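Local coordinates for protein coenzyme A transferase (Yersinia pestis, PDB 3QLI) that probably transfers coenzyme A between carboxylic acids such as acetate, at residues 106-110 against 350-354; 96-101 against 120-126. The contacts are given in a common frame with arbitrary orientation. Residue numbers count along the deposited sequence, not the author numbering.

Contact 1 (106-110 against 350-354); sequences RALIR and EHMLG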
loop_
_atom_site.group_PDB
_atom_site.type_symbol
_atom_site.label_atom_id
_atom_site.label_comp_id
_atom_site.label_asym_id
_atom_site.label_seq_id
_atom_site.Cartn_x
_atom_site.Cartn_y
_atom_site.Cartn_z
ATOM N N ARG A 106 6.971 22.909 -8.111
ATOM C CA ARG A 106 6.549 22.923 -9.509
ATOM C C ARG A 106 7.120 24.145 -10.240
ATOM O O ARG A 106 7.652 24.018 -11.346
ATOM C CB ARG A 106 5.023 22.878 -9.624
ATOM C CG ARG A 106 4.438 21.519 -9.284
ATOM C CD ARG A 106 3.003 21.364 -9.802
ATOM N NE ARG A 106 2.075 22.274 -9.144
ATOM C CZ ARG A 106 1.412 22.005 -8.022
ATOM N NH1 ARG A 106 1.569 20.841 -7.401
ATOM N NH2 ARG A 106 0.588 22.908 -7.517
ATOM N N ALA A 107 7.025 25.319 -9.619
ATOM C CA ALA A 107 7.598 26.539 -10.203
ATOM C C ALA A 107 9.118 26.433 -10.416
ATOM O O ALA A 107 9.648 26.809 -11.463
ATOM C CB ALA A 107 7.260 27.758 -9.342
ATOM N N LEU A 108 9.826 25.916 -9.420
ATOM C CA LEU A 108 11.265 25.720 -9.550
ATOM C C LEU A 108 11.589 24.734 -10.664
ATOM O O LEU A 108 12.509 24.966 -11.458
ATOM C CB LEU A 108 11.851 25.190 -8.240
ATOM C CG LEU A 108 11.842 26.113 -7.025
ATOM C CD1 LEU A 108 12.272 25.338 -5.784
ATOM C CD2 LEU A 108 12.762 27.304 -7.270
ATOM N N ILE A 109 10.862 23.618 -10.708
ATOM C CA ILE A 109 11.185 22.557 -11.665
ATOM C C ILE A 109 11.037 23.070 -13.088
ATOM O O ILE A 109 11.897 22.840 -13.947
ATOM C CB ILE A 109 10.274 21.330 -11.504
ATOM C CG1 ILE A 109 10.560 20.625 -10.177
ATOM C CG2 ILE A 109 10.480 20.356 -12.676
ATOM C CD1 ILE A 109 9.566 19.512 -9.847
ATOM N N ARG A 110 9.937 23.775 -13.324
ATOM C CA ARG A 110 9.637 24.293 -14.652
ATOM C C ARG A 110 10.655 25.351 -15.062
ATOM O O ARG A 110 11.132 25.354 -16.199
ATOM C CB ARG A 110 8.203 24.824 -14.710
ATOM C CG ARG A 110 7.167 23.694 -14.771
ATOM C CD ARG A 110 5.776 24.135 -14.335
ATOM N NE ARG A 110 4.848 23.009 -14.378
ATOM C CZ ARG A 110 3.700 22.952 -13.714
ATOM N NH1 ARG A 110 3.325 23.967 -12.944
ATOM N NH2 ARG A 110 2.926 21.879 -13.823
ATOM N N GLU A 350 -1.694 13.955 -8.801
ATOM C CA GLU A 350 -0.494 14.677 -9.208
ATOM C C GLU A 350 -0.798 15.727 -10.273
ATOM O O GLU A 350 -1.340 15.398 -11.320
ATOM C CB GLU A 350 0.562 13.700 -9.723
ATOM C CG GLU A 350 1.797 14.386 -10.273
ATOM C CD GLU A 350 2.464 15.280 -9.242
ATOM O OE1 GLU A 350 2.777 14.783 -8.132
ATOM O OE2 GLU A 350 2.655 16.482 -9.538
ATOM N N HIS A 351 -0.439 16.984 -10.007
ATOM C CA HIS A 351 -0.671 18.068 -10.968
ATOM C C HIS A 351 0.237 17.977 -12.193
ATOM O O HIS A 351 -0.162 18.358 -13.288
ATOM C CB HIS A 351 -0.467 19.444 -10.316
ATOM C CG HIS A 351 -1.642 19.931 -9.527
ATOM N ND1 HIS A 351 -1.780 19.700 -8.175
ATOM C CD2 HIS A 351 -2.724 20.660 -9.895
ATOM C CE1 HIS A 351 -2.900 20.256 -7.745
ATOM N NE2 HIS A 351 -3.492 20.843 -8.769
ATOM N N MET A 352 1.466 17.498 -12.013
ATOM C CA MET A 352 2.426 17.473 -13.121
ATOM C C MET A 352 2.215 16.284 -14.048
ATOM O O MET A 352 2.371 15.129 -13.639
ATOM C CB MET A 352 3.866 17.492 -12.612
ATOM C CG MET A 352 4.220 18.740 -11.822
ATOM S SD MET A 352 5.990 18.916 -11.494
ATOM C CE MET A 352 6.605 19.393 -13.110
ATOM N N LEU A 353 1.870 16.586 -15.300
ATOM C CA LEU A 353 1.572 15.574 -16.312
ATOM C C LEU A 353 2.685 14.544 -16.482
ATOM O O LEU A 353 3.846 14.900 -16.681
ATOM C CB LEU A 353 1.304 16.242 -17.665
ATOM C CG LEU A 353 -0.032 16.942 -17.916
ATOM C CD1 LEU A 353 -0.351 17.972 -16.838
ATOM C CD2 LEU A 353 -0.019 17.593 -19.296
ATOM N N GLY A 354 2.315 13.267 -16.407
ATOM C CA GLY A 354 3.251 12.179 -16.633
ATOM C C GLY A 354 4.032 11.775 -15.395
ATOM O O GLY A 354 4.625 10.691 -15.351
HETATM O O HOH W 1 3.033 18.440 -7.891
#
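One turn of helix, 106-110, faces an irregular piece of chain, 350-354, across a wide gap: the closest CA atoms, those of Arg106 and Met352, are 7.7 Å apart, so side chains and one water bridge the segments. Within the turn, Arg110 N bonds to Arg106 O at 3.0 Å. Arg106 and Ile109 point toward the loop, while Arg110 leaves sideways and brings its guanidinium back to it. Met352 fills the gap between them. Its CG lies 3.5 Å from Arg106 CD and 3.9 Å from Arg110 NH2, while its SD meets Ile109 CD1 at 4.0 Å. The guanidinium of Arg106 faces the His351 ring, with NH1 3.6 Å from ND1. No direct hydrogen bond joins the segments; instead a water is hydrogen-bonded to Arg106 NH1 (2.9 Å) and Glu350 OE2 (2.6 Å). The same OE2 receives Met352 N at 2.9 Å, folding the loop around its own carboxylate, whose OE1 is held by the backbone N of Tyr357. The 271 Å² interface thus combines methionine packing, a face-on arginine-histidine contact and a solvent link. Arg106 and Glu350 have both been seen to bind CoA in this protein; here these opposite charges meet through water, without a direct salt bridge.

Contact 2 (96-101 against 120-126); sequences PYSMFV and VVNYVPS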
loop_
_atom_site.group_PDB
_atom_site.type_symbol
_atom_site.label_atom_id
_atom_site.label_comp_id
_atom_site.label_asym_id
_atom_site.label_seq_id
_atom_site.Cartn_x
_atom_site.Cartn_y
_atom_site.Cartn_z
ATOM N N PRO A 96 17.213 21.601 -2.641
ATOM C CA PRO A 96 15.916 21.084 -2.192
ATOM C C PRO A 96 15.830 19.590 -2.426
ATOM O O PRO A 96 15.856 19.132 -3.572
ATOM C CB PRO A 96 14.913 21.814 -3.090
ATOM C CG PRO A 96 15.669 23.030 -3.592
ATOM C CD PRO A 96 17.072 22.546 -3.762
ATOM N N TYR A 97 15.769 18.837 -1.331
ATOM C CA TYR A 97 15.509 17.404 -1.383
ATOM C C TYR A 97 14.079 17.259 -0.908
ATOM O O TYR A 97 13.807 16.820 0.202
ATOM C CB TYR A 97 16.523 16.630 -0.519
ATOM C CG TYR A 97 17.787 16.338 -1.310
ATOM C CD1 TYR A 97 18.134 15.034 -1.657
ATOM C CD2 TYR A 97 18.591 17.378 -1.775
ATOM C CE1 TYR A 97 19.269 14.770 -2.415
ATOM C CE2 TYR A 97 19.731 17.121 -2.551
ATOM C CZ TYR A 97 20.059 15.818 -2.860
ATOM O OH TYR A 97 21.179 15.542 -3.616
ATOM N N SER A 98 13.171 17.693 -1.773
ATOM C CA SER A 98 11.766 17.828 -1.436
ATOM C C SER A 98 11.144 16.453 -1.364
ATOM O O SER A 98 11.373 15.609 -2.230
ATOM C CB SER A 98 11.064 18.647 -2.517
ATOM O OG SER A 98 11.896 19.705 -2.963
ATOM N N MET A 99 10.339 16.234 -0.338
ATOM C CA MET A 99 9.680 14.948 -0.170
ATOM C C MET A 99 8.195 14.996 -0.543
ATOM O O MET A 99 7.543 13.959 -0.637
ATOM C CB MET A 99 9.945 14.422 1.236
ATOM C CG MET A 99 11.460 14.243 1.442
ATOM S SD MET A 99 12.010 13.744 3.073
ATOM C CE MET A 99 11.627 11.990 3.056
ATOM N N PHE A 100 7.683 16.213 -0.747
ATOM C CA PHE A 100 6.403 16.469 -1.418
ATOM C C PHE A 100 6.730 17.472 -2.509
ATOM O O PHE A 100 7.535 18.379 -2.286
ATOM C CB PHE A 100 5.409 17.198 -0.506
ATOM C CG PHE A 100 4.653 16.324 0.452
ATOM C CD1 PHE A 100 4.640 14.948 0.325
ATOM C CD2 PHE A 100 3.920 16.912 1.487
ATOM C CE1 PHE A 100 3.919 14.165 1.231
ATOM C CE2 PHE A 100 3.200 16.142 2.387
ATOM C CZ PHE A 100 3.205 14.762 2.257
ATOM N N VAL A 101 6.110 17.344 -3.677
ATOM C CA VAL A 101 6.269 18.367 -4.711
ATOM C C VAL A 101 5.009 19.242 -4.745
ATOM O O VAL A 101 3.946 18.788 -5.166
ATOM C CB VAL A 101 6.573 17.735 -6.098
ATOM C CG1 VAL A 101 6.614 18.801 -7.206
ATOM C CG2 VAL A 101 7.887 16.958 -6.048
ATOM N N VAL A 120 16.736 21.040 -10.607
ATOM C CA VAL A 120 16.928 21.968 -9.496
ATOM C C VAL A 120 16.170 21.535 -8.236
ATOM O O VAL A 120 16.394 22.077 -7.155
ATOM C CB VAL A 120 16.530 23.402 -9.894
ATOM C CG1 VAL A 120 17.456 23.904 -11.000
ATOM C CG2 VAL A 120 15.085 23.438 -10.365
ATOM N N VAL A 121 15.281 20.561 -8.391
ATOM C CA VAL A 121 14.620 19.920 -7.263
ATOM C C VAL A 121 14.957 18.438 -7.289
ATOM O O VAL A 121 14.869 17.790 -8.330
ATOM C CB VAL A 121 13.094 20.096 -7.322
ATOM C CG1 VAL A 121 12.392 19.187 -6.298
ATOM C CG2 VAL A 121 12.708 21.577 -7.143
ATOM N N ASN A 122 15.373 17.903 -6.148
ATOM C CA ASN A 122 15.707 16.492 -6.081
ATOM C C ASN A 122 14.706 15.731 -5.233
ATOM O O ASN A 122 14.900 15.542 -4.033
ATOM C CB ASN A 122 17.120 16.290 -5.545
ATOM C CG ASN A 122 17.871 15.215 -6.302
ATOM O OD1 ASN A 122 17.360 14.105 -6.513
ATOM N ND2 ASN A 122 19.070 15.548 -6.754
ATOM N N TYR A 123 13.622 15.313 -5.865
ATOM C CA TYR A 123 12.585 14.553 -5.182
ATOM C C TYR A 123 13.148 13.302 -4.512
ATOM O O TYR A 123 13.885 12.539 -5.130
ATOM C CB TYR A 123 11.492 14.164 -6.183
ATOM C CG TYR A 123 10.392 13.288 -5.615
ATOM C CD1 TYR A 123 9.525 13.766 -4.636
ATOM C CD2 TYR A 123 10.207 11.999 -6.078
ATOM C CE1 TYR A 123 8.512 12.963 -4.117
ATOM C CE2 TYR A 123 9.196 11.185 -5.572
ATOM C CZ TYR A 123 8.354 11.675 -4.598
ATOM O OH TYR A 123 7.353 10.868 -4.109
ATOM N N VAL A 124 12.783 13.101 -3.246
ATOM C CA VAL A 124 13.165 11.908 -2.492
ATOM C C VAL A 124 11.908 11.069 -2.300
ATOM O O VAL A 124 11.027 11.438 -1.522
ATOM C CB VAL A 124 13.730 12.285 -1.107
ATOM C CG1 VAL A 124 14.138 11.029 -0.321
ATOM C CG2 VAL A 124 14.908 13.255 -1.256
ATOM N N PRO A 125 11.796 9.951 -3.031
ATOM C CA PRO A 125 10.548 9.185 -2.905
ATOM C C PRO A 125 10.414 8.580 -1.508
ATOM O O PRO A 125 11.397 8.074 -0.956
ATOM C CB PRO A 125 10.703 8.077 -3.959
ATOM C CG PRO A 125 11.769 8.606 -4.931
ATOM C CD PRO A 125 12.706 9.385 -4.047
ATOM N N SER A 126 9.213 8.628 -0.941
ATOM C CA SER A 126 8.998 8.048 0.374
ATOM C C SER A 126 7.517 7.918 0.649
ATOM O O SER A 126 6.697 8.450 -0.101
ATOM C CB SER A 126 9.618 8.931 1.462
ATOM O OG SER A 126 8.800 10.072 1.714
HETATM O O HOH W 2 8.525 11.523 -0.518
#
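Two backbone hydrogen bonds tie 120-126 alongside 96-101: Asn122 N to Pro96 O at 2.9 Å and Val124 N to Ser98 O at 3.1 Å. Both segments run in the same direction, pairing Pro96 with Val121 through Met99 with Val124 at CA separations of 4.8 to 5.4 Å. CA-H...O contacts reinforce the pairing, from Tyr97 CA to Asn122 O (3.3 Å) and from Tyr123 CA to Ser98 O (3.4 Å). Farther along, a water donates to Met99 O (2.6 Å) and Val124 O (2.7 Å) and accepts from Ser126 OG (2.7 Å), continuing the link where the backbones no longer bond directly.

Among the side chains, Asn122 CB sits over the Tyr97 ring in a CH-pi contact, 3.9 Å from its centroid, and Val124 CG2 reaches the ring edge, 3.7 Å from Tyr97 CD1. Val124 CB also packs on Met99 CG (3.9 Å), and Val101 CG2 on Tyr123 CD1 (3.9 Å). The Tyr123 hydroxyl is hydrogen-bonded to Ser360.

The 120-126 segment thus lies beside the outermost strand, 94-98, of the parallel sheet, whose other neighbour is strand 70-74. Val121 packs against helix 103-114, Met99 and Ser126 against helix 131-139, and Asn122 and Pro125 meet the second subunit.

The centres of the two contacts lie 12 Å apart, and helix 103-114 joins them. Along the chain the segments alternate: strand 94-98 of contact 2 leads into the helix carrying 106-110, then comes 120-126, and 350-354 follows much later. After the helix the chain returns as an irregular segment, parallel to strand 94-98 and bonded to its edge. Leu108 and Ile109 pack on Val121, with Ile109 CG1 3.8 Å from Val121 CG2, and Arg106, Ile109 and Arg110 meet the loop from the C-terminal family region, so Ile109 takes part in both. Contact 2 is buried against the helix that carries CoA-binding Ala103 and Arg106; contact 1 brings both family regions together at the CoA site.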